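Local coordinates for protein cytosolic IMP-GMP specific 5'-nucleotidase (Legionella pneumophila subsp. pneumophila, PDB 4OHF) that probably hydrolyses 5'-nucleoside monophosphates such as IMP and GMP with the help of magnesium, and binds both the metal and GMP, at residues Ala284-Thr288 with Asp315-Arg319; Lys174-Ile178 with Tyr215-Leu219; Lys357-Cys362 with Glu376-Gln381. One frame throughout, in Å; residues are numbered along the deposited sequence.

Contact 1: residues Ala284-Thr288 with Asp315-Arg319; sequences AKKFT and DCNWR. With PO4 (phosphate ion), chain I.
A284-T288 is the first turn of helix 284-290, closed by T288 N to A284 O at 2.9 Å. D315-R319 leads on from helix 309-315. N317 takes positive phi (95/8), which asparagine tolerates better than most residues, and W318 then turns extended (-82/151). The nearest CA atoms are those of A284 and C316, 7.0 Å apart. W318 chi1 m (-80°) and chi2 near 10° bring its indole against the helix. W318 NE1 donates to T288 OG1 at 2.7 Å, at 165° and near the ring plane. T288, chi1 m, donates in turn from OG1 to A284 O (3.0 Å). Small A284 lets the indole approach, its CB 3.7 Å from W318 CZ2 and 4.2 Å from C316 SG. F287, chi1 t, sets CD1 3.7 Å from W318 CZ2, planes oblique at 64°. This packs helix 284-290, which follows strand 277-281, against the loop before strand 319-323 of the mixed HAD-like sheet. R319, m at chi1 to chi3, turns to a phosphate ion, probably from the crystallisation liquor: NE to O1 and NH2 to O3, both 2.8 Å. Burying the indole costs no polar group, since the threonine hydroxyl accepts its NH and itself donates to A284 O.

Contact 2: residues Lys174-Ile178 with Tyr215-Leu219; sequences KNIII and YSKLL
K174 lays its aliphatic chain over one face of the Y215 ring, CD 3.7 Å from the ring centroid and only 4° off the normal. Rotamer m, m, t, t carries K174 NZ to an off-centre cation-pi position 4.3 Å from that centroid; NZ is also hydrogen-bonded to S211 OG. Y215, chi1 t and chi2 78°, points across the gap between two nearly parallel helices, axes 11.7 Å apart at 18°, a spacing suiting long lysine and flat tyrosine; K174 pairs with Y215 (CA to CA 7.7 Å) and I178 with L219 (8.0 Å). Helix 213-224 follows strand 204-208 of the HAD-like sheet, whereas helix 172-178 belongs to the long insertion after strand 19-22, where HAD enzymes commonly carry a cap. At the ring edge, I177 CD1 (chi1 p) lies 3.0 Å from Y215 OH and 4.0 Å from L219 CD1, while I178 CD1 is 3.7 Å from Y215 CD1. I178 CG2 meets L218 CD1 at 3.4 Å. Y215 OH is hydrogen-bonded to the Y31 hydroxyl; L219 abuts magnesium ligand D25.

Contact 3: residues Lys357-Cys362 with Glu376-Gln381; sequences KYVDLC and EIHDLQ
Three side chains, Y358, L361 and I377, lose the most surface where K357-C362 meets E376-Q381. Both segments are regular helix with backbone bonds such as L361 N to K357 O (2.9 Å) and Q381 N to I377 O (3.1 Å). Their axes approach to 9.9 Å and their directions differ by 152°, so the helices run roughly antiparallel with a noticeable splay. The nearest CA atoms, those of Y358 and I377, are 6.2 Å apart.

Y358 leaves its helix sideways, chi1 t and chi2 84°, and its ring edge reaches over the partner: Y358 CD1 lies 3.8 Å from L380 CB, and CE1 3.7 Å from I377 O. A tyrosine fits this border position because its carbon edge can pack on the partner helix. In the assembly the same residue also packs on R15 of the second subunit, and C362 on M443 of that subunit.

This is an antiparallel helical hairpin, made by the long helices 338-367 and 374-399 joined by a short connection and projecting far from the HAD-like core.

L361, chi1 -98° (between wells) and chi2 t, points toward the other helix, a branched apolar residue filling the space between the backbones; its CB is 3.9 Å from I377 CG2. I377, chi1 p and chi2 p, also offers CG2 to C362 SG at 4.3 Å. At the exposed margin, K357, t at chi1 and chi2, reaches toward the partner helix so that its CD touches L380 CD1 at 3.9 Å, and E376 OE2 comes within 3.9 Å of K357 CD and 3.4 Å of L361 CD1. Long side chains suit this rim because their methylenes can pack on L361 and L380.

Overall arrangement
Contact 1 is the buried one, contact 2 partly buried near the magnesium site, and contact 3 partly buried at the far end of the hairpin. No two of them share an element or touch: the centres of contacts 1 and 2 are 28 Å apart, and contact 3 lies 61 Å and 68 Å from them, opposite contact 2 across the chain's centre. The chemistry follows the setting. Deep beside the sheet, contact 1 must satisfy an indole NH; contact 2, between the core and the inserted region, relies on a lysine over an aromatic face; contact 3 is mostly apolar packing with charged side chains at its margin.

Contact 1: residues Ala284-Thr288 with Asp315-Arg319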
loop_
_atom_site.group_PDB
_atom_site.type_symbol
_atom_site.label_atom_id
_atom_site.label_comp_id
_atom_site.label_asym_id
_atom_site.label_seq_id
_atom_site.Cartn_x
_atom_site.Cartn_y
_atom_site.Cartn_z
ATOM N N ALA B 284 0.148 21.737 13.868
ATOM C CA ALA B 284 -0.468 21.513 15.176
ATOM C C ALA B 284 0.504 21.104 16.264
ATOM O O ALA B 284 0.412 21.580 17.394
ATOM C CB ALA B 284 -1.557 20.471 15.064
ATOM N N LYS B 285 1.417 20.204 15.924
ATOM C CA LYS B 285 2.404 19.718 16.873
ATOM C C LYS B 285 3.098 20.875 17.598
ATOM O O LYS B 285 3.031 20.983 18.826
ATOM C CB LYS B 285 3.435 18.861 16.134
ATOM C CG LYS B 285 4.610 18.385 16.977
ATOM C CD LYS B 285 4.228 17.280 17.940
ATOM C CE LYS B 285 5.250 16.131 17.901
ATOM N NZ LYS B 285 6.661 16.590 18.084
ATOM N N LYS B 286 3.748 21.749 16.833
ATOM C CA LYS B 286 4.449 22.877 17.432
ATOM C C LYS B 286 3.535 23.832 18.187
ATOM O O LYS B 286 3.903 24.335 19.244
ATOM C CB LYS B 286 5.231 23.648 16.365
ATOM C CG LYS B 286 5.927 24.887 16.900
ATOM C CD LYS B 286 7.086 25.281 16.005
ATOM C CE LYS B 286 7.513 26.719 16.250
ATOM N NZ LYS B 286 8.019 26.962 17.637
ATOM N N PHE B 287 2.345 24.070 17.643
ATOM C CA PHE B 287 1.378 24.979 18.253
ATOM C C PHE B 287 0.993 24.508 19.640
ATOM O O PHE B 287 0.981 25.280 20.600
ATOM C CB PHE B 287 0.125 25.077 17.366
ATOM C CG PHE B 287 -0.947 25.980 17.914
ATOM C CD1 PHE B 287 -1.885 25.504 18.828
ATOM C CD2 PHE B 287 -1.023 27.316 17.510
ATOM C CE1 PHE B 287 -2.888 26.340 19.333
ATOM C CE2 PHE B 287 -2.020 28.166 18.008
ATOM C CZ PHE B 287 -2.953 27.672 18.920
ATOM N N THR B 288 0.678 23.226 19.735
ATOM C CA THR B 288 0.276 22.624 20.993
ATOM C C THR B 288 1.418 22.623 22.014
ATOM O O THR B 288 1.200 22.850 23.214
ATOM C CB THR B 288 -0.220 21.184 20.751
ATOM O OG1 THR B 288 -1.302 21.213 19.809
ATOM C CG2 THR B 288 -0.695 20.546 22.058
ATOM N N ASP B 315 -2.622 11.390 13.901
ATOM C CA ASP B 315 -1.430 12.183 14.167
ATOM C C ASP B 315 -1.692 13.531 14.804
ATOM O O ASP B 315 -0.765 14.316 14.973
ATOM C CB ASP B 315 -0.656 12.413 12.871
ATOM C CG ASP B 315 -0.298 11.128 12.168
ATOM O OD1 ASP B 315 0.019 11.195 10.959
ATOM O OD2 ASP B 315 -0.326 10.061 12.822
ATOM N N CYS B 316 -2.939 13.827 15.148
ATOM C CA CYS B 316 -3.212 15.118 15.746
ATOM C C CYS B 316 -3.484 15.021 17.239
ATOM O O CYS B 316 -2.612 15.345 18.051
ATOM C CB CYS B 316 -4.379 15.798 15.047
ATOM S SG CYS B 316 -4.545 17.526 15.508
ATOM N N ASN B 317 -4.692 14.592 17.583
ATOM C CA ASN B 317 -5.154 14.411 18.966
ATOM C C ASN B 317 -5.936 15.582 19.566
ATOM O O ASN B 317 -6.266 15.584 20.757
ATOM C CB ASN B 317 -4.011 13.954 19.909
ATOM C CG ASN B 317 -3.297 15.104 20.604
ATOM O OD1 ASN B 317 -2.528 14.885 21.541
ATOM N ND2 ASN B 317 -3.530 16.327 20.147
ATOM N N TRP B 318 -6.243 16.562 18.719
ATOM C CA TRP B 318 -7.054 17.718 19.108
ATOM C C TRP B 318 -8.511 17.264 19.024
ATOM O O TRP B 318 -8.852 16.396 18.218
ATOM C CB TRP B 318 -6.909 18.854 18.091
ATOM C CG TRP B 318 -5.694 19.717 18.178
ATOM C CD1 TRP B 318 -4.581 19.520 18.946
ATOM C CD2 TRP B 318 -5.474 20.929 17.449
ATOM N NE1 TRP B 318 -3.683 20.539 18.736
ATOM C CE2 TRP B 318 -4.207 21.417 17.822
ATOM C CE3 TRP B 318 -6.230 21.648 16.515
ATOM C CZ2 TRP B 318 -3.674 22.596 17.294
ATOM C CZ3 TRP B 318 -5.702 22.818 15.990
ATOM C CH2 TRP B 318 -4.433 23.280 16.383
ATOM N N ARG B 319 -9.379 17.851 19.832
ATOM C CA ARG B 319 -10.781 17.497 19.729
ATOM C C ARG B 319 -11.294 18.220 18.483
ATOM O O ARG B 319 -10.992 19.398 18.267
ATOM C CB ARG B 319 -11.547 17.961 20.968
ATOM C CG ARG B 319 -10.989 17.391 22.268
ATOM C CD ARG B 319 -10.800 15.897 22.173
ATOM N NE ARG B 319 -12.062 15.221 21.899
ATOM C CZ ARG B 319 -13.036 15.056 22.788
ATOM N NH1 ARG B 319 -12.885 15.520 24.022
ATOM N NH2 ARG B 319 -14.165 14.441 22.436
HETATM P P PO4 I . -13.080 13.792 18.856
HETATM O O1 PO4 I . -12.809 15.217 19.172
HETATM O O2 PO4 I . -13.927 13.706 17.641
HETATM O O3 PO4 I . -13.787 13.160 19.996
HETATM O O4 PO4 I . -11.803 13.079 18.617
#

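Contact 2: residues Lys174-Ile178 with Tyr215-Leu219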
loop_
_atom_site.group_PDB
_atom_site.type_symbol
_atom_site.label_atom_id
_atom_site.label_comp_id
_atom_site.label_asym_id
_atom_site.label_seq_id
_atom_site.Cartn_x
_atom_site.Cartn_y
_atom_site.Cartn_z
ATOM N N LYS B 174 -11.498 34.931 -4.658
ATOM C CA LYS B 174 -11.331 35.888 -3.566
ATOM C C LYS B 174 -11.694 37.310 -3.980
ATOM O O LYS B 174 -12.467 37.987 -3.300
ATOM C CB LYS B 174 -9.888 35.881 -3.052
ATOM C CG LYS B 174 -9.353 34.530 -2.615
ATOM C CD LYS B 174 -9.874 34.109 -1.250
ATOM C CE LYS B 174 -9.131 32.865 -0.772
ATOM N NZ LYS B 174 -9.677 32.321 0.500
ATOM N N ASN B 175 -11.133 37.763 -5.095
ATOM C CA ASN B 175 -11.385 39.120 -5.564
ATOM C C ASN B 175 -12.857 39.379 -5.836
ATOM O O ASN B 175 -13.375 40.448 -5.507
ATOM C CB ASN B 175 -10.558 39.425 -6.818
ATOM C CG ASN B 175 -9.063 39.564 -6.523
ATOM O OD1 ASN B 175 -8.648 39.716 -5.365
ATOM N ND2 ASN B 175 -8.250 39.530 -7.577
ATOM N N ILE B 176 -13.533 38.404 -6.433
ATOM C CA ILE B 176 -14.944 38.555 -6.726
ATOM C C ILE B 176 -15.790 38.668 -5.458
ATOM O O ILE B 176 -16.702 39.492 -5.402
ATOM C CB ILE B 176 -15.481 37.386 -7.569
ATOM C CG1 ILE B 176 -14.869 37.431 -8.964
ATOM C CG2 ILE B 176 -16.987 37.484 -7.683
ATOM C CD1 ILE B 176 -15.351 36.326 -9.874
ATOM N N ILE B 177 -15.512 37.858 -4.436
ATOM C CA ILE B 177 -16.322 37.974 -3.227
ATOM C C ILE B 177 -15.948 39.247 -2.464
ATOM O O ILE B 177 -16.786 39.826 -1.782
ATOM C CB ILE B 177 -16.234 36.713 -2.286
ATOM C CG1 ILE B 177 -15.047 36.816 -1.356
ATOM C CG2 ILE B 177 -16.189 35.440 -3.091
ATOM C CD1 ILE B 177 -15.409 37.443 -0.043
ATOM N N ILE B 178 -14.704 39.697 -2.589
ATOM C CA ILE B 178 -14.283 40.925 -1.911
ATOM C C ILE B 178 -15.048 42.108 -2.495
ATOM O O ILE B 178 -15.512 42.979 -1.769
ATOM C CB ILE B 178 -12.772 41.205 -2.084
ATOM C CG1 ILE B 178 -11.948 40.230 -1.242
ATOM C CG2 ILE B 178 -12.459 42.612 -1.648
ATOM C CD1 ILE B 178 -10.432 40.449 -1.352
ATOM N N TYR B 215 -6.614 38.852 3.012
ATOM C CA TYR B 215 -8.025 38.541 2.804
ATOM C C TYR B 215 -8.761 38.342 4.126
ATOM O O TYR B 215 -9.906 38.763 4.265
ATOM C CB TYR B 215 -8.154 37.282 1.943
ATOM C CG TYR B 215 -9.572 36.816 1.721
ATOM C CD1 TYR B 215 -10.399 37.440 0.792
ATOM C CD2 TYR B 215 -10.082 35.739 2.437
ATOM C CE1 TYR B 215 -11.700 36.996 0.580
ATOM C CE2 TYR B 215 -11.380 35.291 2.234
ATOM C CZ TYR B 215 -12.187 35.923 1.303
ATOM O OH TYR B 215 -13.479 35.479 1.108
ATOM N N SER B 216 -8.102 37.711 5.090
ATOM C CA SER B 216 -8.714 37.463 6.389
ATOM C C SER B 216 -8.936 38.731 7.174
ATOM O O SER B 216 -9.907 38.847 7.913
ATOM C CB SER B 216 -7.844 36.532 7.232
ATOM O OG SER B 216 -7.584 35.338 6.529
ATOM N N LYS B 217 -8.019 39.677 7.031
ATOM C CA LYS B 217 -8.120 40.941 7.749
ATOM C C LYS B 217 -9.338 41.709 7.267
ATOM O O LYS B 217 -10.048 42.318 8.066
ATOM C CB LYS B 217 -6.845 41.775 7.543
ATOM C CG LYS B 217 -6.648 42.855 8.596
ATOM C CD LYS B 217 -5.257 43.483 8.553
ATOM C CE LYS B 217 -5.063 44.346 7.316
ATOM N NZ LYS B 217 -3.771 45.091 7.358
ATOM N N LEU B 218 -9.577 41.658 5.958
ATOM C CA LEU B 218 -10.713 42.334 5.338
ATOM C C LEU B 218 -12.032 41.706 5.794
ATOM O O LEU B 218 -12.912 42.378 6.351
ATOM C CB LEU B 218 -10.623 42.199 3.831
ATOM C CG LEU B 218 -11.177 43.321 2.967
ATOM C CD1 LEU B 218 -11.395 42.732 1.582
ATOM C CD2 LEU B 218 -12.463 43.904 3.518
ATOM N N LEU B 219 -12.156 40.405 5.554
ATOM C CA LEU B 219 -13.360 39.668 5.893
ATOM C C LEU B 219 -13.706 39.669 7.386
ATOM O O LEU B 219 -14.872 39.806 7.761
ATOM C CB LEU B 219 -13.231 38.232 5.398
ATOM C CG LEU B 219 -14.563 37.520 5.171
ATOM C CD1 LEU B 219 -15.186 38.013 3.874
ATOM C CD2 LEU B 219 -14.330 36.023 5.099
#

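Contact 3: residues Lys357-Cys362 with Glu376-Gln381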
loop_
_atom_site.group_PDB
_atom_site.type_symbol
_atom_site.label_atom_id
_atom_site.label_comp_id
_atom_site.label_asym_id
_atom_site.label_seq_id
_atom_site.Cartn_x
_atom_site.Cartn_y
_atom_site.Cartn_z
ATOM N N LYS B 357 -48.057 -12.965 11.990
ATOM C CA LYS B 357 -49.219 -13.839 12.072
ATOM C C LYS B 357 -49.243 -14.770 10.856
ATOM O O LYS B 357 -49.482 -15.982 10.984
ATOM C CB LYS B 357 -50.495 -12.987 12.118
ATOM C CG LYS B 357 -51.787 -13.775 12.306
ATOM C CD LYS B 357 -53.019 -12.883 12.129
ATOM C CE LYS B 357 -53.074 -11.740 13.150
ATOM N NZ LYS B 357 -53.388 -12.207 14.534
ATOM N N TYR B 358 -48.981 -14.183 9.685
ATOM C CA TYR B 358 -48.957 -14.897 8.410
ATOM C C TYR B 358 -47.856 -15.955 8.368
ATOM O O TYR B 358 -48.087 -17.083 7.956
ATOM C CB TYR B 358 -48.759 -13.896 7.265
ATOM C CG TYR B 358 -48.609 -14.534 5.899
ATOM C CD1 TYR B 358 -49.722 -14.897 5.149
ATOM C CD2 TYR B 358 -47.347 -14.811 5.378
ATOM C CE1 TYR B 358 -49.578 -15.523 3.910
ATOM C CE2 TYR B 358 -47.191 -15.439 4.149
ATOM C CZ TYR B 358 -48.305 -15.791 3.418
ATOM O OH TYR B 358 -48.143 -16.410 2.196
ATOM N N VAL B 359 -46.650 -15.585 8.780
ATOM C CA VAL B 359 -45.527 -16.526 8.803
ATOM C C VAL B 359 -45.889 -17.761 9.637
ATOM O O VAL B 359 -45.772 -18.901 9.183
ATOM C CB VAL B 359 -44.252 -15.856 9.411
ATOM C CG1 VAL B 359 -43.180 -16.903 9.717
ATOM C CG2 VAL B 359 -43.703 -14.832 8.432
ATOM N N ASP B 360 -46.343 -17.510 10.857
ATOM C CA ASP B 360 -46.709 -18.568 11.782
ATOM C C ASP B 360 -47.890 -19.410 11.315
ATOM O O ASP B 360 -47.887 -20.634 11.479
ATOM C CB ASP B 360 -46.948 -17.953 13.166
ATOM C CG ASP B 360 -45.665 -17.307 13.742
ATOM O OD1 ASP B 360 -45.762 -16.438 14.651
ATOM O OD2 ASP B 360 -44.551 -17.676 13.277
ATOM N N LEU B 361 -48.892 -18.777 10.725
ATOM C CA LEU B 361 -50.022 -19.545 10.233
ATOM C C LEU B 361 -49.571 -20.490 9.115
ATOM O O LEU B 361 -49.985 -21.656 9.070
ATOM C CB LEU B 361 -51.130 -18.623 9.725
ATOM C CG LEU B 361 -52.249 -18.386 10.738
ATOM C CD1 LEU B 361 -53.392 -17.630 10.077
ATOM C CD2 LEU B 361 -52.745 -19.723 11.270
ATOM N N CYS B 362 -48.714 -19.995 8.225
ATOM C CA CYS B 362 -48.220 -20.808 7.116
ATOM C C CYS B 362 -47.358 -21.979 7.571
ATOM O O CYS B 362 -47.478 -23.091 7.049
ATOM C CB CYS B 362 -47.436 -19.944 6.130
ATOM S SG CYS B 362 -48.470 -18.907 5.066
ATOM N N GLU B 376 -57.814 -18.099 6.309
ATOM C CA GLU B 376 -57.184 -16.937 6.923
ATOM C C GLU B 376 -55.904 -16.523 6.166
ATOM O O GLU B 376 -55.728 -15.352 5.828
ATOM C CB GLU B 376 -56.862 -17.240 8.392
ATOM C CG GLU B 376 -56.930 -16.028 9.296
ATOM C CD GLU B 376 -56.534 -16.329 10.728
ATOM O OE1 GLU B 376 -56.983 -17.362 11.267
ATOM O OE2 GLU B 376 -55.783 -15.519 11.319
ATOM N N ILE B 377 -55.023 -17.482 5.883
ATOM C CA ILE B 377 -53.785 -17.169 5.177
ATOM C C ILE B 377 -54.015 -16.376 3.886
ATOM O O ILE B 377 -53.273 -15.438 3.591
ATOM C CB ILE B 377 -52.965 -18.455 4.863
ATOM C CG1 ILE B 377 -53.738 -19.372 3.912
ATOM C CG2 ILE B 377 -52.651 -19.201 6.155
ATOM C CD1 ILE B 377 -53.502 -19.103 2.409
ATOM N N HIS B 378 -55.042 -16.745 3.119
ATOM C CA HIS B 378 -55.349 -16.045 1.870
ATOM C C HIS B 378 -55.760 -14.586 2.126
ATOM O O HIS B 378 -55.429 -13.697 1.337
ATOM C CB HIS B 378 -56.465 -16.773 1.102
ATOM C CG HIS B 378 -56.908 -16.056 -0.138
ATOM N ND1 HIS B 378 -58.051 -15.284 -0.188
ATOM C CD2 HIS B 378 -56.342 -15.967 -1.367
ATOM C CE1 HIS B 378 -58.170 -14.754 -1.394
ATOM N NE2 HIS B 378 -57.146 -15.152 -2.128
ATOM N N ASP B 379 -56.483 -14.344 3.221
ATOM C CA ASP B 379 -56.912 -12.995 3.560
ATOM C C ASP B 379 -55.716 -12.175 4.008
ATOM O O ASP B 379 -55.532 -11.045 3.550
ATOM C CB ASP B 379 -57.984 -13.024 4.648
ATOM C CG ASP B 379 -59.223 -13.784 4.211
ATOM O OD1 ASP B 379 -59.624 -13.648 3.028
ATOM O OD2 ASP B 379 -59.796 -14.516 5.049
ATOM N N LEU B 380 -54.898 -12.739 4.894
ATOM C CA LEU B 380 -53.704 -12.040 5.337
ATOM C C LEU B 380 -52.924 -11.592 4.097
ATOM O O LEU B 380 -52.391 -10.486 4.058
ATOM C CB LEU B 380 -52.811 -12.948 6.192
ATOM C CG LEU B 380 -53.096 -13.187 7.674
ATOM C CD1 LEU B 380 -53.224 -11.846 8.386
ATOM C CD2 LEU B 380 -54.361 -14.011 7.840
ATOM N N GLN B 381 -52.869 -12.450 3.080
ATOM C CA GLN B 381 -52.144 -12.129 1.851
ATOM C C GLN B 381 -52.660 -10.840 1.206
ATOM O O GLN B 381 -51.879 -9.936 0.911
ATOM C CB GLN B 381 -52.241 -13.294 0.854
ATOM C CG GLN B 381 -51.498 -13.070 -0.474
ATOM C CD GLN B 381 -52.401 -13.234 -1.717
ATOM O OE1 GLN B 381 -52.859 -14.343 -2.039
ATOM N NE2 GLN B 381 -52.660 -12.120 -2.412
#